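Local coordinates for nonaheme cytochrome c (Desulfovibrio desulfuricans, PDB 1DUW), which carries covalently bound heme c groups through which it transfers electrons, probably in a redox chain linked to periplasmic hydrogenase, at residues A[188-193]-A[286-291]; A[30-35]-A[131-136]; A[170-175]-A[220-225]. All coordinates share one frame; numbering follows the deposited sequence.

Contact 1: A[188-193]-A[286-291]; sequences DKYEPS and TCHKAR. With HEC (heme c), chain H.
Cys287 and Ser193 meet beside heme c: the hydroxyl OG of Ser193 donates to Cys287 O at 2.6 Å, the donor tilted out of the carbonyl plane. A small hydroxyl suits this buried spot, since it can satisfy the carbonyl while its own CB lies near a heme methyl. Cys287 SG makes the thioether bond to CAC of the heme, as expected of the second cysteine of a CXXCH motif. His288, the last residue of that motif, binds the heme iron FE through NE2 at 2.2 Å. CG of His288 sits between its backbone N and carbonyl carbon (chi1 42°), which swings the imidazole between porphyrin and Tyr190. There ND1 lies over one face of the phenol ring, 3.3 Å from Tyr190 CG, with the two ring planes oblique at 41°. The Tyr190 ring, ND1 offset toward its rim, also reaches the heme with CE1 and OH. Next, Lys289 O accepts a nearly straight bond from Glu191 N (2.8 Å, 178°), while the aliphatic stem of Glu191 passes Lys289 CB. Ala290 and Tyr190 are paired by a single backbone bridge, and Ala290 CB touches Tyr190 CD2 at 3.9 Å. Arg291 N then bonds to Lys189 O at 3.1 Å; the Arg291 guanidinium, near Asp188 O, is poorly ordered and doubtfully placed. On the heme side, the backbone N atoms of Asp188, Lys189 and Tyr190 donate to the two oxygens of one propionate. The whole lies where helix 284-287 runs out against the loop joining strands 181-183 and 193-195, with His264 of helix 259-273 supplying the other axial ligand.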
loop_
_atom_site.group_PDB
_atom_site.type_symbol
_atom_site.label_atom_id
_atom_site.label_comp_id
_atom_site.label_asym_id
_atom_site.label_seq_id
_atom_site.Cartn_x
_atom_site.Cartn_y
_atom_site.Cartn_z
ATOM N N ASP A 188 33.086 16.686 0.152
ATOM C CA ASP A 188 34.032 17.492 -0.594
ATOM C C ASP A 188 33.821 18.981 -0.323
ATOM O O ASP A 188 34.499 19.531 0.544
ATOM C CB ASP A 188 33.886 17.194 -2.092
ATOM C CG ASP A 188 35.068 17.799 -2.838
ATOM O OD1 ASP A 188 34.856 18.625 -3.741
ATOM O OD2 ASP A 188 36.208 17.429 -2.483
ATOM N N LYS A 189 32.887 19.585 -1.053
ATOM C CA LYS A 189 32.587 21.003 -0.859
ATOM C C LYS A 189 31.933 21.262 0.489
ATOM O O LYS A 189 32.036 22.330 1.114
ATOM C CB LYS A 189 31.692 21.471 -2.004
ATOM C CG LYS A 189 31.207 22.901 -1.878
ATOM C CD LYS A 189 30.600 23.391 -3.186
ATOM C CE LYS A 189 30.256 24.873 -3.119
ATOM N NZ LYS A 189 29.738 25.247 -1.769
ATOM N N TYR A 190 31.215 20.253 1.003
ATOM C CA TYR A 190 30.570 20.440 2.297
ATOM C C TYR A 190 31.025 19.346 3.252
ATOM O O TYR A 190 31.624 18.376 2.787
ATOM C CB TYR A 190 29.051 20.368 2.193
ATOM C CG TYR A 190 28.411 21.363 1.262
ATOM C CD1 TYR A 190 28.247 21.096 -0.090
ATOM C CD2 TYR A 190 27.962 22.583 1.762
ATOM C CE1 TYR A 190 27.653 22.018 -0.929
ATOM C CE2 TYR A 190 27.370 23.512 0.934
ATOM C CZ TYR A 190 27.224 23.218 -0.407
ATOM O OH TYR A 190 26.634 24.147 -1.230
ATOM N N GLU A 191 30.708 19.524 4.525
ATOM C CA GLU A 191 31.005 18.527 5.540
ATOM C C GLU A 191 30.095 17.325 5.285
ATOM O O GLU A 191 29.154 17.460 4.502
ATOM C CB GLU A 191 30.713 19.031 6.949
ATOM C CG GLU A 191 31.505 20.195 7.488
ATOM C CD GLU A 191 32.985 19.942 7.680
ATOM O OE1 GLU A 191 33.444 18.780 7.669
ATOM O OE2 GLU A 191 33.733 20.935 7.854
ATOM N N PRO A 192 30.308 16.185 5.915
ATOM C CA PRO A 192 29.365 15.084 5.765
ATOM C C PRO A 192 27.999 15.502 6.304
ATOM O O PRO A 192 27.891 16.351 7.202
ATOM C CB PRO A 192 29.910 14.015 6.716
ATOM C CG PRO A 192 31.382 14.306 6.757
ATOM C CD PRO A 192 31.438 15.819 6.784
ATOM N N SER A 193 26.946 14.892 5.777
ATOM C CA SER A 193 25.610 15.216 6.305
ATOM C C SER A 193 25.409 14.323 7.522
ATOM O O SER A 193 25.359 13.090 7.425
ATOM C CB SER A 193 24.562 15.053 5.224
ATOM O OG SER A 193 23.228 15.250 5.643
ATOM N N THR A 286 21.758 23.199 5.745
ATOM C CA THR A 286 21.038 22.561 6.871
ATOM C C THR A 286 21.311 21.070 6.848
ATOM O O THR A 286 21.422 20.383 7.864
ATOM C CB THR A 286 19.539 22.893 6.838
ATOM O OG1 THR A 286 19.370 24.309 7.044
ATOM C CG2 THR A 286 18.772 22.220 7.962
ATOM N N CYS A 287 21.464 20.531 5.642
ATOM C CA CYS A 287 21.775 19.099 5.548
ATOM C C CYS A 287 23.271 18.818 5.611
ATOM O O CYS A 287 23.711 17.739 6.023
ATOM C CB CYS A 287 21.229 18.543 4.237
ATOM S SG CYS A 287 19.434 18.398 4.245
ATOM N N HIS A 288 24.066 19.793 5.185
ATOM C CA HIS A 288 25.516 19.617 5.255
ATOM C C HIS A 288 26.188 20.985 5.297
ATOM O O HIS A 288 26.121 21.810 4.385
ATOM C CB HIS A 288 26.037 18.741 4.112
ATOM C CG HIS A 288 25.384 19.068 2.805
ATOM N ND1 HIS A 288 25.412 20.335 2.270
ATOM C CD2 HIS A 288 24.683 18.315 1.924
ATOM C CE1 HIS A 288 24.764 20.371 1.120
ATOM N NE2 HIS A 288 24.328 19.158 0.914
ATOM N N LYS A 289 26.862 21.239 6.414
ATOM C CA LYS A 289 27.545 22.513 6.604
ATOM C C LYS A 289 28.611 22.770 5.557
ATOM O O LYS A 289 29.394 21.888 5.216
ATOM C CB LYS A 289 28.183 22.551 8.001
ATOM C CG LYS A 289 27.146 22.538 9.112
ATOM C CD LYS A 289 27.770 22.206 10.459
ATOM C CE LYS A 289 27.026 21.074 11.153
ATOM N NZ LYS A 289 25.562 21.109 10.887
ATOM N N ALA A 290 28.672 23.993 5.028
ATOM C CA ALA A 290 29.693 24.294 4.032
ATOM C C ALA A 290 31.076 24.133 4.658
ATOM O O ALA A 290 31.263 24.328 5.857
ATOM C CB ALA A 290 29.521 25.694 3.473
ATOM N N ARG A 291 32.049 23.760 3.832
ATOM C CA ARG A 291 33.408 23.597 4.354
ATOM C C ARG A 291 34.063 24.979 4.381
ATOM O O ARG A 291 34.193 25.627 3.336
ATOM C CB ARG A 291 34.194 22.590 3.524
ATOM C CG ARG A 291 34.616 21.334 4.274
ATOM C CD ARG A 291 34.913 20.180 3.334
ATOM N NE ARG A 291 36.290 19.714 3.401
ATOM C CZ ARG A 291 36.852 18.766 2.663
ATOM N NH1 ARG A 291 36.163 18.108 1.737
ATOM N NH2 ARG A 291 38.133 18.448 2.841
HETATM FE FE HEC H . 23.306 18.370 -0.910
HETATM C CHA HEC H . 25.802 15.996 -1.163
HETATM C CHB HEC H . 25.139 20.526 -2.916
HETATM C CHC HEC H . 20.922 20.830 -0.472
HETATM C CHD HEC H . 21.583 16.310 1.274
HETATM N NA HEC H . 25.101 18.288 -1.826
HETATM C C1A HEC H . 25.942 17.194 -1.825
HETATM C C2A HEC H . 27.075 17.509 -2.662
HETATM C C3A HEC H . 26.893 18.779 -3.153
HETATM C C4A HEC H . 25.635 19.271 -2.620
HETATM C CMA HEC H . 27.939 19.701 -3.742
HETATM C CAA HEC H . 28.306 16.611 -2.744
HETATM C CBA HEC H . 29.116 16.420 -1.487
HETATM C CGA HEC H . 30.029 17.583 -1.148
HETATM O O1A HEC H . 30.619 18.228 -2.039
HETATM O O2A HEC H . 30.411 17.645 0.043
HETATM N NB HEC H . 23.090 20.283 -1.543
HETATM C C1B HEC H . 23.942 20.948 -2.386
HETATM C C2B HEC H . 23.381 22.254 -2.659
HETATM C C3B HEC H . 22.196 22.355 -1.975
HETATM C C4B HEC H . 22.012 21.092 -1.273
HETATM C CMB HEC H . 24.162 23.365 -3.314
HETATM C CAB HEC H . 21.308 23.564 -1.749
HETATM C CBB HEC H . 20.872 24.168 -3.086
HETATM N NC HEC H . 21.615 18.540 0.191
HETATM C C1C HEC H . 20.775 19.634 0.187
HETATM C C2C HEC H . 19.634 19.326 1.031
HETATM C C3C HEC H . 19.817 18.060 1.529
HETATM C C4C HEC H . 21.068 17.551 0.981
HETATM C CMC HEC H . 18.579 20.341 1.402
HETATM C CAC HEC H . 19.114 17.441 2.728
HETATM C CBC HEC H . 17.607 17.331 2.525
HETATM N ND HEC H . 23.633 16.541 -0.102
HETATM C C1D HEC H . 22.729 15.832 0.658
HETATM C C2D HEC H . 23.348 14.578 1.016
HETATM C C3D HEC H . 24.591 14.560 0.446
HETATM C C4D HEC H . 24.701 15.727 -0.396
HETATM C CMD HEC H . 22.841 13.582 2.022
HETATM C CAD HEC H . 25.703 13.532 0.653
HETATM C CBD HEC H . 26.908 14.160 1.347
HETATM C CGD HEC H . 28.193 13.384 1.202
HETATM O O1D HEC H . 28.098 12.168 0.939
HETATM O O2D HEC H . 29.235 13.880 1.695
HETATM O O HOH W 1 27.014 18.767 8.389
#

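Contact 2: A[30-35]-A[131-136]; sequences MKPAVF and HNVTSS. With HEC (heme c), chain C.
The axial-ligand site of a bis-histidine heme c joins His131, the closing residue of the CXXCH motif starting at Cys127, to Met30 and Lys31 just ahead of strand 33-35. His131 binds the heme iron FE through NE2 at 2.2 Å, and His81 supplies the other axial nitrogen. The His131 ND1-H points in the ring plane to Lys31 O, 2.5 Å away, fixing the rotation of the imidazole; this could make it a somewhat stronger electron donor to the iron. Met30 suits its place because its flexible chain, bent at chi2 and chi3, runs between imidazole and porphyrin: CB makes a CH-pi contact over one ring face, 3.7 Å from the centroid, while CG and SD lie against the porphyrin. Met30 N also binds a heme propionate. Farther on, Val133 N donates to Pro32 O (2.9 Å), and Val133 puts CG1 3.5 Å from Pro32 CD and CG2 beside Val34 CG2. Pro32, Val34 and Val133 pack on Val15 of strand 14-16, and the two valines also on Thr162 of helix 152-165. Asn132, its CG between backbone N and carbonyl carbon (chi1 61°), turns back so that OD1 accepts from Val34 N at 2.9 Å, in the carbonyl plane.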
loop_
_atom_site.group_PDB
_atom_site.type_symbol
_atom_site.label_atom_id
_atom_site.label_comp_id
_atom_site.label_asym_id
_atom_site.label_seq_id
_atom_site.Cartn_x
_atom_site.Cartn_y
_atom_site.Cartn_z
ATOM N N MET A 30 -7.494 -16.818 -7.072
ATOM C CA MET A 30 -6.794 -16.159 -5.990
ATOM C C MET A 30 -7.537 -16.559 -4.707
ATOM O O MET A 30 -8.696 -16.982 -4.783
ATOM C CB MET A 30 -6.821 -14.640 -6.046
ATOM C CG MET A 30 -6.162 -14.021 -7.257
ATOM S SD MET A 30 -4.382 -14.271 -7.286
ATOM C CE MET A 30 -3.913 -13.175 -5.935
ATOM N N LYS A 31 -6.859 -16.401 -3.580
ATOM C CA LYS A 31 -7.512 -16.690 -2.311
ATOM C C LYS A 31 -8.567 -15.589 -2.174
ATOM O O LYS A 31 -8.198 -14.442 -2.440
ATOM C CB LYS A 31 -6.516 -16.656 -1.167
ATOM C CG LYS A 31 -7.141 -16.811 0.211
ATOM C CD LYS A 31 -6.054 -16.783 1.275
ATOM C CE LYS A 31 -4.902 -17.709 0.887
ATOM N NZ LYS A 31 -5.411 -19.109 0.759
ATOM N N PRO A 32 -9.802 -15.906 -1.845
ATOM C CA PRO A 32 -10.838 -14.865 -1.724
ATOM C C PRO A 32 -10.433 -13.771 -0.738
ATOM O O PRO A 32 -9.669 -13.966 0.213
ATOM C CB PRO A 32 -12.042 -15.665 -1.232
ATOM C CG PRO A 32 -11.820 -17.043 -1.813
ATOM C CD PRO A 32 -10.340 -17.264 -1.598
ATOM N N ALA A 33 -10.972 -12.583 -1.013
ATOM C CA ALA A 33 -10.699 -11.377 -0.245
ATOM C C ALA A 33 -11.694 -11.124 0.878
ATOM O O ALA A 33 -12.899 -11.289 0.677
ATOM C CB ALA A 33 -10.704 -10.172 -1.196
ATOM N N VAL A 34 -11.191 -10.723 2.037
ATOM C CA VAL A 34 -12.127 -10.438 3.140
ATOM C C VAL A 34 -12.239 -8.926 3.312
ATOM O O VAL A 34 -11.304 -8.197 3.657
ATOM C CB VAL A 34 -11.727 -11.134 4.448
ATOM C CG1 VAL A 34 -12.465 -10.521 5.637
ATOM C CG2 VAL A 34 -12.027 -12.622 4.359
ATOM N N PHE A 35 -13.439 -8.401 3.036
ATOM C CA PHE A 35 -13.616 -6.944 3.126
ATOM C C PHE A 35 -14.231 -6.524 4.459
ATOM O O PHE A 35 -15.327 -6.949 4.816
ATOM C CB PHE A 35 -14.442 -6.473 1.919
ATOM C CG PHE A 35 -14.691 -4.973 1.917
ATOM C CD1 PHE A 35 -13.722 -4.086 1.495
ATOM C CD2 PHE A 35 -15.922 -4.503 2.350
ATOM C CE1 PHE A 35 -13.952 -2.720 1.505
ATOM C CE2 PHE A 35 -16.155 -3.138 2.369
ATOM C CZ PHE A 35 -15.179 -2.256 1.948
ATOM N N HIS A 131 -6.076 -10.641 -0.511
ATOM C CA HIS A 131 -6.451 -12.029 -0.775
ATOM C C HIS A 131 -6.079 -12.853 0.431
ATOM O O HIS A 131 -5.089 -13.574 0.403
ATOM C CB HIS A 131 -5.678 -12.518 -2.007
ATOM C CG HIS A 131 -6.291 -11.882 -3.211
ATOM N ND1 HIS A 131 -7.539 -12.320 -3.650
ATOM C CD2 HIS A 131 -5.907 -10.880 -4.026
ATOM C CE1 HIS A 131 -7.882 -11.614 -4.711
ATOM N NE2 HIS A 131 -6.918 -10.757 -4.942
ATOM N N ASN A 132 -6.861 -12.679 1.483
ATOM C CA ASN A 132 -6.536 -13.248 2.768
ATOM C C ASN A 132 -7.548 -14.084 3.505
ATOM O O ASN A 132 -7.333 -14.203 4.723
ATOM C CB ASN A 132 -6.260 -11.978 3.646
ATOM C CG ASN A 132 -7.537 -11.138 3.694
ATOM O OD1 ASN A 132 -8.608 -11.515 3.203
ATOM N ND2 ASN A 132 -7.447 -9.965 4.320
ATOM N N VAL A 133 -8.578 -14.623 2.863
ATOM C CA VAL A 133 -9.564 -15.382 3.636
ATOM C C VAL A 133 -8.892 -16.496 4.436
ATOM O O VAL A 133 -7.968 -17.148 3.956
ATOM C CB VAL A 133 -10.699 -15.966 2.776
ATOM C CG1 VAL A 133 -10.220 -17.118 1.903
ATOM C CG2 VAL A 133 -11.841 -16.445 3.667
ATOM N N THR A 134 -9.396 -16.645 5.651
ATOM C CA THR A 134 -8.939 -17.639 6.598
ATOM C C THR A 134 -8.818 -18.976 5.894
ATOM O O THR A 134 -9.626 -19.316 5.027
ATOM C CB THR A 134 -9.907 -17.772 7.792
ATOM O OG1 THR A 134 -9.549 -18.887 8.621
ATOM C CG2 THR A 134 -11.323 -18.053 7.296
ATOM N N SER A 135 -7.818 -19.756 6.290
ATOM C CA SER A 135 -7.602 -21.082 5.705
ATOM C C SER A 135 -8.676 -22.051 6.178
ATOM O O SER A 135 -8.755 -23.199 5.736
ATOM C CB SER A 135 -6.192 -21.573 6.017
ATOM O OG SER A 135 -5.941 -21.566 7.412
ATOM N N SER A 136 -9.558 -21.613 7.074
ATOM C CA SER A 136 -10.668 -22.425 7.540
ATOM C C SER A 136 -11.633 -22.613 6.368
ATOM O O SER A 136 -12.416 -23.566 6.382
ATOM C CB SER A 136 -11.379 -21.794 8.737
ATOM O OG SER A 136 -10.475 -21.657 9.820
HETATM FE FE HEC C . -6.947 -9.100 -6.435
HETATM C CHA HEC C . -9.977 -10.270 -7.619
HETATM C CHB HEC C . -5.275 -11.072 -8.723
HETATM C CHC HEC C . -3.880 -7.865 -5.317
HETATM C CHD HEC C . -8.594 -7.091 -4.235
HETATM N NA HEC C . -7.510 -10.399 -7.881
HETATM C C1A HEC C . -8.803 -10.745 -8.187
HETATM C C2A HEC C . -8.753 -11.717 -9.253
HETATM C C3A HEC C . -7.437 -11.948 -9.565
HETATM C C4A HEC C . -6.648 -11.103 -8.695
HETATM C CMA HEC C . -6.884 -12.742 -10.730
HETATM C CAA HEC C . -10.014 -12.221 -9.959
HETATM C CBA HEC C . -10.611 -13.462 -9.281
HETATM C CGA HEC C . -9.684 -14.670 -9.404
HETATM O O1A HEC C . -9.307 -15.242 -8.363
HETATM O O2A HEC C . -9.598 -15.196 -10.535
HETATM N NB HEC C . -4.996 -9.388 -6.913
HETATM C C1B HEC C . -4.558 -10.263 -7.883
HETATM C C2B HEC C . -3.112 -10.221 -7.906
HETATM C C3B HEC C . -2.698 -9.328 -6.955
HETATM C C4B HEC C . -3.902 -8.796 -6.328
HETATM C CMB HEC C . -2.298 -11.191 -8.749
HETATM C CAB HEC C . -1.301 -8.956 -6.522
HETATM C CBB HEC C . -0.392 -8.519 -7.673
HETATM N NC HEC C . -6.370 -7.741 -5.057
HETATM C C1C HEC C . -5.068 -7.418 -4.774
HETATM C C2C HEC C . -5.097 -6.431 -3.706
HETATM C C3C HEC C . -6.407 -6.194 -3.383
HETATM C C4C HEC C . -7.222 -7.027 -4.236
HETATM C CMC HEC C . -3.852 -5.625 -3.404
HETATM C CAC HEC C . -6.944 -5.247 -2.333
HETATM C CBC HEC C . -6.547 -3.794 -2.487
HETATM N ND HEC C . -8.886 -8.741 -6.006
HETATM C C1D HEC C . -9.229 -8.211 -4.757
HETATM C C2D HEC C . -10.665 -8.364 -4.659
HETATM C C3D HEC C . -11.067 -9.232 -5.637
HETATM C C4D HEC C . -9.913 -9.551 -6.441
HETATM C CMD HEC C . -11.534 -7.655 -3.665
HETATM C CAD HEC C . -12.459 -9.829 -5.816
HETATM C CBD HEC C . -12.748 -10.996 -4.881
HETATM C CGD HEC C . -11.927 -12.224 -5.248
HETATM O O1D HEC C . -12.256 -12.878 -6.253
HETATM O O2D HEC C . -11.006 -12.593 -4.507
HETATM O O HOH W 2 -7.678 -19.560 2.434
HETATM O O HOH W 3 -9.505 -7.825 5.859
#

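Contact 3: A[170-175]-A[220-225]; sequences QPLTAM and KPETLC. With HEC (heme c), chain I.
Leu172 holds CG anti to its carbonyl carbon (chi1 -76°), and Cys225 holds SG in the same relation (chi1 -51°). With these torsions, and chi2 of Leu172 roughly anti, the two side chains meet at one vinyl-derived corner of heme c. Leu172 CD1 comes within 4.0 Å of Cys225 SG. Leu172 CB lies 3.8 Å from CBB of the heme, and CD1 meets the ring methyl CMB. The branched, wholly apolar leucine suits this place, since it can cover sulfur, methyl and vinyl-derived carbons together without asking for a polar partner. The isobutyl group is held there by its own backbone: Leu172 N donates to Pro221 O at 2.7 Å, bent at 147° and approaching from a little out of the carbonyl plane. Pro171 CA lies 3.3 Å from Pro221 O as well, a CA-H...O contact, so two neighbouring groups of one segment gather round a single acceptor. In return Gln170 O faces the Pro221 ring, 3.4 Å from CB. The compact, conformationally restricted prolines stand where the backbones come closest, Pro171 beside Pro221. Alongside, the methylene CG of Glu222 passes Leu172 CG at 4.0 Å, the aliphatic part of this acid doing the packing. In the type I beta turn from Lys220 to Thr223, Pro221 takes the first central position, where its fixed phi fits, and Glu222 the second; Lys220 O takes bonds from both N and OG1 of Thr223. The turn leads into Cys225, whose SG is bonded covalently to heme CAB, the first thioether of a CXXCH heme-attachment motif completed by the axial ligand His229.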
loop_
_atom_site.group_PDB
_atom_site.type_symbol
_atom_site.label_atom_id
_atom_site.label_comp_id
_atom_site.label_asym_id
_atom_site.label_seq_id
_atom_site.Cartn_x
_atom_site.Cartn_y
_atom_site.Cartn_z
ATOM N N GLN A 170 5.399 -7.270 13.432
ATOM C CA GLN A 170 6.152 -6.441 14.372
ATOM C C GLN A 170 7.293 -5.795 13.590
ATOM O O GLN A 170 8.271 -6.453 13.217
ATOM C CB GLN A 170 6.675 -7.260 15.544
ATOM C CG GLN A 170 6.476 -6.629 16.913
ATOM C CD GLN A 170 5.491 -7.412 17.762
ATOM O OE1 GLN A 170 5.873 -8.094 18.710
ATOM N NE2 GLN A 170 4.206 -7.313 17.439
ATOM N N PRO A 171 7.206 -4.508 13.291
ATOM C CA PRO A 171 8.289 -3.892 12.517
ATOM C C PRO A 171 9.548 -3.663 13.346
ATOM O O PRO A 171 9.579 -3.765 14.567
ATOM C CB PRO A 171 7.691 -2.538 12.109
ATOM C CG PRO A 171 6.733 -2.222 13.210
ATOM C CD PRO A 171 6.148 -3.544 13.640
ATOM N N LEU A 172 10.621 -3.337 12.635
ATOM C CA LEU A 172 11.883 -3.040 13.290
ATOM C C LEU A 172 11.679 -1.711 14.027
ATOM O O LEU A 172 11.080 -0.810 13.435
ATOM C CB LEU A 172 13.032 -2.860 12.318
ATOM C CG LEU A 172 13.729 -4.009 11.617
ATOM C CD1 LEU A 172 15.186 -3.652 11.346
ATOM C CD2 LEU A 172 13.665 -5.303 12.423
ATOM N N THR A 173 12.164 -1.593 15.253
ATOM C CA THR A 173 12.051 -0.321 15.948
ATOM C C THR A 173 13.117 0.625 15.391
ATOM O O THR A 173 14.100 0.165 14.793
ATOM C CB THR A 173 12.308 -0.446 17.456
ATOM O OG1 THR A 173 13.726 -0.581 17.660
ATOM C CG2 THR A 173 11.658 -1.695 18.023
ATOM N N ALA A 174 12.955 1.931 15.620
ATOM C CA ALA A 174 13.979 2.877 15.149
ATOM C C ALA A 174 15.285 2.623 15.915
ATOM O O ALA A 174 16.379 2.969 15.450
ATOM C CB ALA A 174 13.491 4.308 15.251
ATOM N N MET A 175 15.174 1.982 17.085
ATOM C CA MET A 175 16.331 1.600 17.890
ATOM C C MET A 175 17.024 0.420 17.206
ATOM O O MET A 175 18.152 0.016 17.483
ATOM C CB MET A 175 15.954 1.222 19.313
ATOM C CG MET A 175 15.489 2.364 20.197
ATOM S SD MET A 175 16.759 3.562 20.634
ATOM C CE MET A 175 18.165 2.494 20.932
ATOM N N LYS A 220 6.145 -6.634 6.634
ATOM C CA LYS A 220 7.376 -7.369 6.940
ATOM C C LYS A 220 8.069 -6.535 8.016
ATOM O O LYS A 220 7.905 -5.308 7.985
ATOM C CB LYS A 220 8.256 -7.585 5.726
ATOM C CG LYS A 220 7.500 -8.237 4.568
ATOM C CD LYS A 220 7.486 -9.746 4.726
ATOM C CE LYS A 220 7.185 -10.421 3.392
ATOM N NZ LYS A 220 6.084 -11.420 3.538
ATOM N N PRO A 221 8.790 -7.136 8.939
ATOM C CA PRO A 221 9.469 -6.370 9.993
ATOM C C PRO A 221 10.337 -5.243 9.481
ATOM O O PRO A 221 10.487 -4.187 10.117
ATOM C CB PRO A 221 10.349 -7.441 10.666
ATOM C CG PRO A 221 9.519 -8.689 10.506
ATOM C CD PRO A 221 9.013 -8.593 9.085
ATOM N N GLU A 222 10.963 -5.407 8.322
ATOM C CA GLU A 222 11.824 -4.339 7.842
ATOM C C GLU A 222 11.233 -3.476 6.741
ATOM O O GLU A 222 11.999 -2.700 6.148
ATOM C CB GLU A 222 13.104 -4.967 7.239
ATOM C CG GLU A 222 13.745 -6.014 8.119
ATOM C CD GLU A 222 13.237 -7.424 7.911
ATOM O OE1 GLU A 222 12.176 -7.596 7.274
ATOM O OE2 GLU A 222 13.908 -8.369 8.395
ATOM N N THR A 223 9.949 -3.639 6.446
ATOM C CA THR A 223 9.392 -2.902 5.317
ATOM C C THR A 223 9.684 -1.421 5.264
ATOM O O THR A 223 10.023 -0.874 4.212
ATOM C CB THR A 223 7.850 -3.070 5.293
ATOM O OG1 THR A 223 7.565 -4.456 5.157
ATOM C CG2 THR A 223 7.294 -2.318 4.095
ATOM N N LEU A 224 9.543 -0.769 6.421
ATOM C CA LEU A 224 9.765 0.683 6.429
ATOM C C LEU A 224 11.213 1.001 6.141
ATOM O O LEU A 224 11.511 2.053 5.561
ATOM C CB LEU A 224 9.216 1.209 7.755
ATOM C CG LEU A 224 7.703 0.976 7.937
ATOM C CD1 LEU A 224 7.196 1.655 9.196
ATOM C CD2 LEU A 224 6.962 1.443 6.685
ATOM N N CYS A 225 12.144 0.106 6.483
ATOM C CA CYS A 225 13.536 0.392 6.143
ATOM C C CYS A 225 13.716 0.471 4.627
ATOM O O CYS A 225 14.549 1.235 4.133
ATOM C CB CYS A 225 14.479 -0.695 6.664
ATOM S SG CYS A 225 14.283 -1.117 8.405
HETATM FE FE HEC I . 19.058 3.394 6.905
HETATM C CHA HEC I . 22.421 3.985 6.267
HETATM C CHB HEC I . 19.891 0.534 8.670
HETATM C CHC HEC I . 15.718 2.806 7.533
HETATM C CHD HEC I . 18.274 6.229 5.136
HETATM N NA HEC I . 20.780 2.453 7.374
HETATM C C1A HEC I . 22.030 2.888 7.003
HETATM C C2A HEC I . 22.977 1.940 7.540
HETATM C C3A HEC I . 22.286 0.973 8.211
HETATM C C4A HEC I . 20.880 1.295 8.110
HETATM C CMA HEC I . 22.808 -0.257 8.911
HETATM C CAA HEC I . 24.469 2.260 7.497
HETATM C CBA HEC I . 24.958 2.842 8.824
HETATM C CGA HEC I . 26.446 3.155 8.735
HETATM O O1A HEC I . 26.891 3.886 9.647
HETATM O O2A HEC I . 26.984 3.022 7.610
HETATM N NB HEC I . 18.011 1.967 7.894
HETATM C C1B HEC I . 18.565 0.887 8.542
HETATM C C2B HEC I . 17.485 0.112 9.126
HETATM C C3B HEC I . 16.299 0.734 8.816
HETATM C C4B HEC I . 16.639 1.915 8.038
HETATM C CMB HEC I . 17.701 -1.203 9.848
HETATM C CAB HEC I . 14.892 0.379 9.251
HETATM C CBB HEC I . 14.716 0.141 10.742
HETATM N NC HEC I . 17.338 4.330 6.429
HETATM C C1C HEC I . 16.089 3.908 6.790
HETATM C C2C HEC I . 15.159 4.878 6.245
HETATM C C3C HEC I . 15.868 5.830 5.582
HETATM C C4C HEC I . 17.262 5.439 5.622
HETATM C CMC HEC I . 13.677 4.827 6.518
HETATM C CAC HEC I . 15.376 7.037 4.823
HETATM C CBC HEC I . 14.403 7.918 5.622
HETATM N ND HEC I . 20.112 4.809 5.906
HETATM C C1D HEC I . 19.562 5.718 5.035
HETATM C C2D HEC I . 20.646 6.529 4.511
HETATM C C3D HEC I . 21.808 6.067 5.063
HETATM C C4D HEC I . 21.480 4.923 5.873
HETATM C CMD HEC I . 20.468 7.733 3.628
HETATM C CAD HEC I . 23.195 6.285 4.446
HETATM C CBD HEC I . 23.551 5.239 3.390
HETATM C CGD HEC I . 24.751 5.621 2.554
HETATM O O1D HEC I . 25.190 4.802 1.701
HETATM O O2D HEC I . 25.190 6.796 2.628
#

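How the contacts relate
Each contact ties a CXXCH motif to a distant piece of chain beside its own heme. Contact 2 closes first along the sequence, at 131-136; contacts 3 and 1 then interlock, their segments alternating as 170-175, 188-193, 220-225 and 286-291. Contact 3 lies between the others, with centres about 25 Å from contact 2 and 29 Å from contact 1, while contacts 1 and 2 are about 51 Å apart on opposite sides of the chain's centre. Contacts 1 and 2 each include part of a small two-stranded antiparallel sheet, 181-183 with 193-195 and 14-16 with 33-35. Hemes spread along an elongated chain in this way are consistent with electron transfer over its length.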